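Local coordinates for protein beta-1,3-1,4-glucanase (Caldicellulosiruptor sp. F32, PDB 5H4R) that hydrolyses mixed-linkage beta-1,3-1,4-glucans such as lichenan, as a glycoside hydrolase of family 5 folded as a TIM barrel, at residues E206-V211 / I251-I256; W360-F365 / E370-L375; R117-V122 / A171-N176. The protein carries 1 engineered substitution. One frame throughout, in Å; residues are numbered along the deposited sequence.

From the N terminus the chain reaches contact 3 first. It closes a loop that includes strand 135-139, bringing together helix 116-131 and the end of helix 156-173, two successive helices on the outside of the TIM barrel. Contact 1 follows, joining helix 205-226 to the turn after helix 247-250 and so closing a loop that includes strand 237-240. Last comes contact 2, a tight loop with four residues between its segments, where the chain leaves strand 356-361 and folds back beside the bound glucan. The three lie in series, neither nested nor crossed. Contacts 1 and 2, their centres about 32 Å apart, sit on opposite sides of the chain's centre.

Contact 1. Residues E206-V211 / I251-I256; sequences ECRDAV and IDEFKI
In this TIM barrel a type I beta turn, Ile251 to Phe254, brings Ile251 and Glu253 against Val211 and Arg208 of helix 205-226. The turn follows helix 247-250, and Phe254 N closes it by bonding to Ile251 O. The inner part of the contact is apolar. The ends of Val211 and Ile251 meet head-on, CG1 of Val211 4.0 Å from CD1 of Ile251, and the same CG1 packs on CB of Glu253 at 3.9 Å. The short, branched valine fills this buried spot without bringing in a polar group, while the longer isoleucine reaches the helix with its end methyl, CD1. Farther out, long charged chains take over. The Glu253 chain, bent at its second torsion (chi2 88°), turns its carboxylate to the arginine, and the Arg208 chain bends at chi3 to meet it. Met202 O takes a further bond from Arg208 NH1, helping fix the guanidinium; Asn215 ND2 donates to the backbone O of Glu253 and so holds the turn itself. The salt bridge forks onto one oxygen: Glu253 OE2 accepts from Arg208 NH2 at 2.9 Å on its anti lone pair, and from Arg208 NH1 at 3.0 Å from above the carboxylate plane.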
loop_
_atom_site.group_PDB
_atom_site.type_symbol
_atom_site.label_atom_id
_atom_site.label_comp_id
_atom_site.label_asym_id
_atom_site.label_seq_id
_atom_site.Cartn_x
_atom_site.Cartn_y
_atom_site.Cartn_z
ATOM N N GLU A 206 11.733 23.037 6.151
ATOM C CA GLU A 206 12.079 21.884 5.338
ATOM C C GLU A 206 10.912 20.911 5.272
ATOM O O GLU A 206 10.626 20.339 4.214
ATOM C CB GLU A 206 13.323 21.212 5.913
ATOM C CG GLU A 206 13.910 20.132 5.049
ATOM C CD GLU A 206 15.217 19.581 5.599
ATOM O OE1 GLU A 206 15.763 20.166 6.562
ATOM O OE2 GLU A 206 15.695 18.557 5.065
ATOM N N CYS A 207 10.210 20.735 6.396
ATOM C CA CYS A 207 9.065 19.832 6.431
ATOM C C CYS A 207 7.875 20.432 5.705
ATOM O O CYS A 207 7.163 19.731 4.988
ATOM C CB CYS A 207 8.689 19.518 7.879
ATOM S SG CYS A 207 10.018 18.732 8.797
ATOM N N ARG A 208 7.636 21.734 5.878
ATOM C CA ARG A 208 6.528 22.344 5.161
ATOM C C ARG A 208 6.747 22.243 3.661
ATOM O O ARG A 208 5.800 22.022 2.906
ATOM C CB ARG A 208 6.353 23.806 5.591
ATOM C CG ARG A 208 6.083 23.931 7.081
ATOM C CD ARG A 208 5.561 25.303 7.489
ATOM N NE ARG A 208 4.223 25.562 6.947
ATOM C CZ ARG A 208 3.076 25.163 7.504
ATOM N NH1 ARG A 208 3.074 24.468 8.635
ATOM N NH2 ARG A 208 1.919 25.458 6.921
ATOM N N ASP A 209 7.998 22.387 3.219
ATOM C CA ASP A 209 8.321 22.320 1.797
ATOM C C ASP A 209 8.048 20.926 1.230
ATOM O O ASP A 209 7.534 20.789 0.113
ATOM C CB ASP A 209 9.779 22.712 1.607
ATOM C CG ASP A 209 10.238 22.598 0.171
ATOM O OD1 ASP A 209 9.805 23.405 -0.678
ATOM O OD2 ASP A 209 11.068 21.719 -0.105
ATOM N N ALA A 210 8.370 19.884 1.993
ATOM C CA ALA A 210 8.155 18.518 1.513
ATOM C C ALA A 210 6.665 18.196 1.414
ATOM O O ALA A 210 6.217 17.544 0.457
ATOM C CB ALA A 210 8.883 17.531 2.423
ATOM N N VAL A 211 5.874 18.667 2.375
ATOM C CA VAL A 211 4.424 18.478 2.314
ATOM C C VAL A 211 3.851 19.168 1.084
ATOM O O VAL A 211 3.003 18.608 0.369
ATOM C CB VAL A 211 3.785 18.986 3.618
ATOM C CG1 VAL A 211 2.244 19.083 3.487
ATOM C CG2 VAL A 211 4.132 18.068 4.762
ATOM N N ILE A 251 -3.079 16.352 8.794
ATOM C CA ILE A 251 -2.708 17.755 8.905
ATOM C C ILE A 251 -3.516 18.599 7.926
ATOM O O ILE A 251 -3.888 18.149 6.827
ATOM C CB ILE A 251 -1.200 17.970 8.672
ATOM C CG1 ILE A 251 -0.769 17.404 7.326
ATOM C CG2 ILE A 251 -0.378 17.377 9.841
ATOM C CD1 ILE A 251 0.711 17.700 6.960
ATOM N N ASP A 252 -3.749 19.859 8.317
ATOM C CA ASP A 252 -4.503 20.792 7.478
ATOM C C ASP A 252 -3.803 21.034 6.149
ATOM O O ASP A 252 -4.453 21.342 5.143
ATOM C CB ASP A 252 -4.686 22.126 8.204
ATOM C CG ASP A 252 -5.580 22.022 9.413
ATOM O OD1 ASP A 252 -6.329 21.025 9.540
ATOM O OD2 ASP A 252 -5.550 22.971 10.222
ATOM N N GLU A 253 -2.476 20.911 6.127
ATOM C CA GLU A 253 -1.705 21.248 4.946
ATOM C C GLU A 253 -1.825 20.215 3.830
ATOM O O GLU A 253 -1.430 20.524 2.702
ATOM C CB GLU A 253 -0.231 21.430 5.320
ATOM C CG GLU A 253 0.035 22.706 6.112
ATOM C CD GLU A 253 -0.114 22.537 7.616
ATOM O OE1 GLU A 253 -0.600 21.486 8.081
ATOM O OE2 GLU A 253 0.249 23.487 8.338
ATOM N N PHE A 254 -2.344 19.023 4.111
ATOM C CA PHE A 254 -2.536 18.024 3.071
ATOM C C PHE A 254 -3.693 18.451 2.178
ATOM O O PHE A 254 -4.729 18.916 2.662
ATOM C CB PHE A 254 -2.819 16.650 3.679
ATOM C CG PHE A 254 -3.150 15.615 2.652
ATOM C CD1 PHE A 254 -2.155 15.053 1.889
ATOM C CD2 PHE A 254 -4.460 15.226 2.431
ATOM C CE1 PHE A 254 -2.450 14.099 0.918
ATOM C CE2 PHE A 254 -4.756 14.300 1.443
ATOM C CZ PHE A 254 -3.765 13.747 0.690
ATOM N N LYS A 255 -3.514 18.309 0.859
ATOM C CA LYS A 255 -4.544 18.700 -0.096
ATOM C C LYS A 255 -4.927 17.520 -0.967
ATOM O O LYS A 255 -4.060 16.901 -1.605
ATOM C CB LYS A 255 -4.070 19.855 -0.977
ATOM C CG LYS A 255 -3.776 21.131 -0.243
ATOM C CD LYS A 255 -3.269 22.182 -1.219
ATOM C CE LYS A 255 -2.980 23.495 -0.515
ATOM N NZ LYS A 255 -2.320 24.467 -1.429
ATOM N N ILE A 256 -6.215 17.205 -1.003
ATOM C CA ILE A 256 -6.688 16.244 -2.007
ATOM C C ILE A 256 -6.591 16.901 -3.377
ATOM O O ILE A 256 -7.095 18.029 -3.547
ATOM C CB ILE A 256 -8.122 15.816 -1.717
ATOM C CG1 ILE A 256 -8.243 15.132 -0.358
ATOM C CG2 ILE A 256 -8.621 14.856 -2.831
ATOM C CD1 ILE A 256 -9.677 14.877 0.053
#

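Contact 2. Residues W360-F365 / E370-L375. With BGC (beta-D-glucopyranose), chain B; BGC (beta-D-glucopyranose), chain C.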
loop_
_atom_site.group_PDB
_atom_site.type_symbol
_atom_site.label_atom_id
_atom_site.label_comp_id
_atom_site.label_asym_id
_atom_site.label_seq_id
_atom_site.Cartn_x
_atom_site.Cartn_y
_atom_site.Cartn_z
ATOM N N TRP A 360 0.775 -6.876 4.182
ATOM C CA TRP A 360 2.082 -6.876 3.519
ATOM C C TRP A 360 2.663 -8.289 3.583
ATOM O O TRP A 360 3.167 -8.709 4.621
ATOM C CB TRP A 360 3.011 -5.880 4.214
ATOM C CG TRP A 360 4.351 -5.805 3.602
ATOM C CD1 TRP A 360 5.517 -6.255 4.127
ATOM C CD2 TRP A 360 4.667 -5.266 2.325
ATOM N NE1 TRP A 360 6.555 -6.028 3.256
ATOM C CE2 TRP A 360 6.058 -5.419 2.137
ATOM C CE3 TRP A 360 3.918 -4.654 1.318
ATOM C CZ2 TRP A 360 6.701 -4.979 1.000
ATOM C CZ3 TRP A 360 4.565 -4.212 0.197
ATOM C CH2 TRP A 360 5.945 -4.377 0.038
ATOM N N ASP A 361 2.605 -9.040 2.475
ATOM C CA ASP A 361 3.123 -10.409 2.446
ATOM C C ASP A 361 4.379 -10.417 1.582
ATOM O O ASP A 361 4.302 -10.477 0.348
ATOM C CB ASP A 361 2.090 -11.405 1.922
ATOM C CG ASP A 361 2.526 -12.851 2.131
ATOM O OD1 ASP A 361 3.756 -13.091 2.208
ATOM O OD2 ASP A 361 1.647 -13.745 2.160
ATOM N N ASN A 362 5.537 -10.399 2.240
ATOM C CA ASN A 362 6.820 -10.334 1.558
ATOM C C ASN A 362 7.503 -11.705 1.422
ATOM O O ASN A 362 8.683 -11.762 1.076
ATOM C CB ASN A 362 7.751 -9.342 2.260
ATOM C CG ASN A 362 8.137 -9.788 3.666
ATOM O OD1 ASN A 362 7.573 -10.733 4.195
ATOM N ND2 ASN A 362 9.088 -9.100 4.267
ATOM N N ASN A 363 6.765 -12.806 1.619
ATOM C CA ASN A 363 7.286 -14.163 1.477
ATOM C C ASN A 363 8.494 -14.432 2.379
ATOM O O ASN A 363 9.313 -15.300 2.068
ATOM C CB ASN A 363 7.673 -14.474 0.025
ATOM C CG ASN A 363 7.719 -15.968 -0.270
ATOM O OD1 ASN A 363 6.912 -16.723 0.261
ATOM N ND2 ASN A 363 8.657 -16.398 -1.125
ATOM N N ALA A 364 8.618 -13.700 3.485
ATOM C CA ALA A 364 9.723 -13.877 4.419
ATOM C C ALA A 364 9.203 -14.512 5.705
ATOM O O ALA A 364 8.281 -13.982 6.332
ATOM C CB ALA A 364 10.408 -12.542 4.733
ATOM N N PHE A 365 9.830 -15.626 6.114
ATOM C CA PHE A 365 9.335 -16.424 7.231
ATOM C C PHE A 365 10.355 -16.659 8.341
ATOM O O PHE A 365 9.971 -16.825 9.503
ATOM C CB PHE A 365 8.843 -17.786 6.715
ATOM C CG PHE A 365 7.660 -17.665 5.799
ATOM C CD1 PHE A 365 6.383 -17.547 6.315
ATOM C CD2 PHE A 365 7.831 -17.631 4.423
ATOM C CE1 PHE A 365 5.292 -17.399 5.484
ATOM C CE2 PHE A 365 6.736 -17.466 3.588
ATOM C CZ PHE A 365 5.479 -17.351 4.121
ATOM N N GLU A 370 12.407 -8.975 7.965
ATOM C CA GLU A 370 11.044 -8.652 8.389
ATOM C C GLU A 370 10.123 -9.788 7.968
ATOM O O GLU A 370 9.720 -9.885 6.805
ATOM C CB GLU A 370 10.604 -7.336 7.771
ATOM C CG GLU A 370 11.505 -6.183 8.138
ATOM C CD GLU A 370 11.087 -4.845 7.551
ATOM O OE1 GLU A 370 10.042 -4.788 6.872
ATOM O OE2 GLU A 370 11.833 -3.853 7.769
ATOM N N ASN A 371 9.735 -10.627 8.914
ATOM C CA ASN A 371 9.079 -11.885 8.560
ATOM C C ASN A 371 7.559 -11.711 8.599
ATOM O O ASN A 371 6.833 -12.132 9.515
ATOM C CB ASN A 371 9.612 -12.998 9.450
ATOM C CG ASN A 371 11.100 -13.243 9.214
ATOM O OD1 ASN A 371 11.611 -12.999 8.105
ATOM N ND2 ASN A 371 11.808 -13.704 10.251
ATOM N N PHE A 372 7.064 -11.108 7.520
ATOM C CA PHE A 372 5.660 -10.791 7.334
ATOM C C PHE A 372 4.927 -11.824 6.476
ATOM O O PHE A 372 3.743 -11.643 6.188
ATOM C CB PHE A 372 5.536 -9.412 6.661
ATOM C CG PHE A 372 5.750 -8.229 7.582
ATOM C CD1 PHE A 372 4.761 -7.873 8.491
ATOM C CD2 PHE A 372 6.874 -7.428 7.476
ATOM C CE1 PHE A 372 4.914 -6.766 9.310
ATOM C CE2 PHE A 372 7.039 -6.311 8.285
ATOM C CZ PHE A 372 6.048 -5.992 9.217
ATOM N N GLY A 373 5.605 -12.887 6.049
ATOM C CA GLY A 373 5.012 -13.805 5.103
ATOM C C GLY A 373 3.822 -14.542 5.682
ATOM O O GLY A 373 3.789 -14.889 6.874
ATOM N N LEU A 374 2.843 -14.804 4.799
ATOM C CA LEU A 374 1.714 -15.689 5.068
ATOM C C LEU A 374 1.671 -16.871 4.114
ATOM O O LEU A 374 1.563 -18.020 4.563
ATOM C CB LEU A 374 0.388 -14.905 4.978
ATOM C CG LEU A 374 0.265 -13.712 5.921
ATOM C CD1 LEU A 374 -1.057 -13.006 5.682
ATOM C CD2 LEU A 374 0.397 -14.088 7.396
ATOM N N LEU A 375 1.785 -16.610 2.823
ATOM C CA LEU A 375 1.786 -17.636 1.796
ATOM C C LEU A 375 3.226 -18.054 1.492
ATOM O O LEU A 375 4.048 -17.212 1.111
ATOM C CB LEU A 375 1.109 -17.093 0.537
ATOM C CG LEU A 375 1.059 -18.100 -0.614
ATOM C CD1 LEU A 375 0.210 -19.324 -0.294
ATOM C CD2 LEU A 375 0.543 -17.373 -1.862
HETATM C C2 BGC B . 7.172 -0.253 2.673
HETATM C C3 BGC B . 7.443 -1.706 2.327
HETATM C C4 BGC B . 8.149 -2.326 3.519
HETATM C C5 BGC B . 7.073 -2.451 4.596
HETATM C C6 BGC B . 7.621 -3.059 5.893
HETATM C C1 BGC B . 6.847 -0.017 4.159
HETATM O O2 BGC B . 6.141 0.269 1.809
HETATM O O3 BGC B . 8.267 -1.719 1.166
HETATM O O4 BGC B . 8.611 -3.620 3.142
HETATM O O5 BGC B . 6.472 -1.188 4.886
HETATM O O6 BGC B . 8.800 -2.404 6.370
HETATM C C2 BGC C . 10.135 -5.406 3.482
HETATM C C3 BGC C . 11.586 -5.726 3.813
HETATM C C4 BGC C . 12.499 -4.995 2.830
HETATM C C5 BGC C . 12.168 -3.500 2.813
HETATM C C6 BGC C . 12.963 -2.742 1.761
HETATM C C1 BGC C . 9.947 -3.899 3.505
HETATM O O2 BGC C . 9.287 -6.037 4.450
HETATM O O3 BGC C . 11.740 -7.148 3.701
HETATM O O4 BGC C . 13.841 -5.125 3.328
HETATM O O5 BGC C . 10.805 -3.318 2.521
HETATM O O6 BGC C . 12.791 -1.322 1.971
HETATM O O HOH W 1 4.181 -14.702 0.090
#
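Trp360 lays one face of its indole under the chain B glucose, whose C3 stands 3.6 Å above the ring plane toward the rim, and turns an edge to Phe372 in an offset edge-to-face pair with planes at 82°. Phe365 receives CA of Gly373 over a face, a CH-pi contact 4.0 Å from the ring centroid, while Leu375 O lies near its edge. Glycine suits the place because, with no side chain, its CA can lie this close to the ring. Asp361 and Asn362 each form an Asx turn and also reach across. Asp361 OD2 takes Leu375 N at 2.9 Å on its syn lone pair and is bonded by Trp51 as well. Asn362 gives ND2 to Glu370 O at 2.7 Å, almost straight at 174°. Trp360, Asn362 and Glu370 belong to the glycan pocket, where barrel strand 356-361 runs into its loop. Glu370 OE1 accepts from O6 of the chain B glucose (2.7 Å) and O2 of the chain C glucose (2.8 Å); O2, its proton so committed, accepts from Trp360 NE1 (3.0 Å) and weakly from Asn362 ND2. One carboxylate oxygen thus bridges two beta-1,4-linked glucoses, consistent with holding neighbouring sugars in fixed relative position.

Contact 3. Residues R117-V122 / A171-N176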
loop_
_atom_site.group_PDB
_atom_site.type_symbol
_atom_site.label_atom_id
_atom_site.label_comp_id
_atom_site.label_asym_id
_atom_site.label_seq_id
_atom_site.Cartn_x
_atom_site.Cartn_y
_atom_site.Cartn_z
ATOM N N ARG A 117 10.389 -4.886 -21.550
ATOM C CA ARG A 117 10.308 -6.217 -20.954
ATOM C C ARG A 117 9.780 -6.141 -19.535
ATOM O O ARG A 117 8.977 -6.976 -19.114
ATOM C CB ARG A 117 11.677 -6.910 -20.980
ATOM C CG ARG A 117 12.075 -7.324 -22.368
ATOM C CD ARG A 117 13.396 -8.050 -22.384
ATOM N NE ARG A 117 13.333 -9.357 -21.729
ATOM C CZ ARG A 117 13.994 -9.692 -20.619
ATOM N NH1 ARG A 117 14.790 -8.828 -20.013
ATOM N NH2 ARG A 117 13.876 -10.917 -20.126
ATOM N N TRP A 118 10.172 -5.108 -18.806
ATOM C CA TRP A 118 9.716 -4.952 -17.428
ATOM C C TRP A 118 8.227 -4.637 -17.373
ATOM O O TRP A 118 7.467 -5.270 -16.627
ATOM C CB TRP A 118 10.533 -3.863 -16.750
ATOM C CG TRP A 118 10.191 -3.634 -15.304
ATOM C CD1 TRP A 118 9.560 -2.553 -14.777
ATOM C CD2 TRP A 118 10.506 -4.494 -14.191
ATOM N NE1 TRP A 118 9.455 -2.683 -13.419
ATOM C CE2 TRP A 118 10.026 -3.863 -13.035
ATOM C CE3 TRP A 118 11.152 -5.733 -14.070
ATOM C CZ2 TRP A 118 10.159 -4.432 -11.757
ATOM C CZ3 TRP A 118 11.280 -6.294 -12.814
ATOM C CH2 TRP A 118 10.801 -5.633 -11.676
ATOM N N LEU A 119 7.784 -3.649 -18.154
ATOM C CA LEU A 119 6.372 -3.288 -18.137
ATOM C C LEU A 119 5.501 -4.436 -18.643
ATOM O O LEU A 119 4.420 -4.697 -18.091
ATOM C CB LEU A 119 6.159 -2.025 -18.971
ATOM C CG LEU A 119 4.739 -1.434 -18.978
ATOM C CD1 LEU A 119 4.224 -1.152 -17.575
ATOM C CD2 LEU A 119 4.774 -0.166 -19.778
ATOM N N ASP A 120 5.978 -5.167 -19.655
ATOM C CA ASP A 120 5.282 -6.359 -20.135
ATOM C C ASP A 120 5.104 -7.394 -19.021
ATOM O O ASP A 120 4.038 -8.006 -18.893
ATOM C CB ASP A 120 6.047 -7.012 -21.289
ATOM C CG ASP A 120 6.020 -6.219 -22.595
ATOM O OD1 ASP A 120 5.306 -5.205 -22.733
ATOM O OD2 ASP A 120 6.721 -6.667 -23.536
ATOM N N ARG A 121 6.152 -7.626 -18.225
ATOM C CA ARG A 121 6.055 -8.617 -17.150
ATOM C C ARG A 121 5.089 -8.164 -16.056
ATOM O O ARG A 121 4.278 -8.964 -15.572
ATOM C CB ARG A 121 7.447 -8.912 -16.586
ATOM C CG ARG A 121 7.435 -9.880 -15.392
ATOM C CD ARG A 121 6.830 -11.260 -15.708
ATOM N NE ARG A 121 6.721 -12.029 -14.472
ATOM C CZ ARG A 121 5.836 -12.996 -14.247
ATOM N NH1 ARG A 121 4.996 -13.393 -15.203
ATOM N NH2 ARG A 121 5.810 -13.589 -13.064
ATOM N N VAL A 122 5.157 -6.892 -15.648
ATOM C CA VAL A 122 4.200 -6.352 -14.685
ATOM C C VAL A 122 2.782 -6.559 -15.191
ATOM O O VAL A 122 1.886 -6.963 -14.443
ATOM C CB VAL A 122 4.494 -4.862 -14.423
ATOM C CG1 VAL A 122 3.383 -4.242 -13.596
ATOM C CG2 VAL A 122 5.840 -4.713 -13.689
ATOM N N ALA A 171 -0.077 4.530 -17.262
ATOM C CA ALA A 171 -1.502 4.741 -17.487
ATOM C C ALA A 171 -1.877 4.428 -18.927
ATOM O O ALA A 171 -2.947 3.863 -19.193
ATOM C CB ALA A 171 -1.897 6.175 -17.134
ATOM N N THR A 172 -1.006 4.775 -19.878
ATOM C CA THR A 172 -1.319 4.485 -21.272
ATOM C C THR A 172 -1.402 2.978 -21.504
ATOM O O THR A 172 -2.313 2.495 -22.186
ATOM C CB THR A 172 -0.279 5.137 -22.205
ATOM O OG1 THR A 172 -0.367 6.562 -22.105
ATOM C CG2 THR A 172 -0.546 4.755 -23.655
ATOM N N ARG A 173 -0.470 2.212 -20.938
ATOM C CA ARG A 173 -0.494 0.768 -21.137
ATOM C C ARG A 173 -1.802 0.174 -20.638
ATOM O O ARG A 173 -2.345 -0.741 -21.258
ATOM C CB ARG A 173 0.695 0.129 -20.415
ATOM C CG ARG A 173 0.761 -1.402 -20.472
ATOM C CD ARG A 173 0.961 -1.895 -21.897
ATOM N NE ARG A 173 2.329 -1.668 -22.382
ATOM C CZ ARG A 173 3.313 -2.560 -22.293
ATOM N NH1 ARG A 173 3.091 -3.742 -21.756
ATOM N NH2 ARG A 173 4.511 -2.286 -22.778
ATOM N N PHE A 174 -2.295 0.661 -19.494
ATOM C CA PHE A 174 -3.423 0.057 -18.792
ATOM C C PHE A 174 -4.725 0.822 -19.012
ATOM O O PHE A 174 -5.693 0.593 -18.278
ATOM C CB PHE A 174 -3.113 -0.051 -17.294
ATOM C CG PHE A 174 -2.078 -1.086 -16.962
ATOM C CD1 PHE A 174 -2.397 -2.434 -16.899
ATOM C CD2 PHE A 174 -0.764 -0.707 -16.716
ATOM C CE1 PHE A 174 -1.435 -3.380 -16.578
ATOM C CE2 PHE A 174 0.190 -1.643 -16.401
ATOM C CZ PHE A 174 -0.126 -2.976 -16.355
ATOM N N LYS A 175 -4.780 1.680 -20.033
ATOM C CA LYS A 175 -5.905 2.613 -20.161
ATOM C C LYS A 175 -7.248 1.905 -20.348
ATOM O O LYS A 175 -8.274 2.427 -19.904
ATOM C CB LYS A 175 -5.671 3.602 -21.309
ATOM C CG LYS A 175 -5.675 2.991 -22.665
ATOM C CD LYS A 175 -5.179 3.974 -23.741
ATOM C CE LYS A 175 -6.150 5.100 -23.962
ATOM N NZ LYS A 175 -5.751 5.910 -25.169
ATOM N N ASN A 176 -7.270 0.735 -20.987
ATOM C CA ASN A 176 -8.523 0.032 -21.256
ATOM C C ASN A 176 -8.814 -1.072 -20.241
ATOM O O ASN A 176 -9.648 -1.947 -20.499
ATOM C CB ASN A 176 -8.514 -0.526 -22.676
ATOM C CG ASN A 176 -8.564 0.574 -23.720
ATOM O OD1 ASN A 176 -8.905 1.719 -23.406
ATOM N ND2 ASN A 176 -8.227 0.242 -24.969
#
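Leu119 and Asp120 of helix 116-131 meet Arg173 and Phe174 at the end of helix 156-173, a junction between two successive outer helices of the TIM barrel. Arg173 does most of the work, because its long side chain combines an apolar stem with a flat cationic end. The Leu119 side chain comes out from its own helix to meet it and lays CD2 over one face of the guanidinium, 3.5 Å above the plane and toward the rim; the nearest nitrogen, NH2 of Arg173, is 3.7 Å from that methyl. The other methyl of Leu119, CD1, touches CE2 of Phe174 at 4.2 Å. A leucine suits this place because its two methyls can serve the guanidinium and the aromatic ring at once. Asp120 comes instead to the edge of the guanidinium, its carboxylate plane turned 46° from that of the arginine. Its OD1 receives Arg173 NH1 at 2.8 Å on the anti lone pair, and Arg173 NH2 more weakly at 3.0 Å.

Torsions explain how the arginine gets there. CG of Arg173 lies opposite the backbone N (chi1 177°), which starts the chain toward helix 116-131, and bends at chi2 and chi3 then curl the end round to Asp120. Within its own segment the same CG rests over a face of the Phe174 ring, 4.0 Å above its plane. That ring suits the inner side of the joint, where it packs on Leu181 and Phe183 of strand 181-184 and on Val126, so helix and barrel wall are tied through one aromatic side chain. With a positive group on either oxygen, the aspartate is probably kept ionised. Around the ion pair, Gln123 OE1 accepts from Arg173 NH1, and Lys116 NZ forms a salt bridge with the second oxygen of Asp120, OD2.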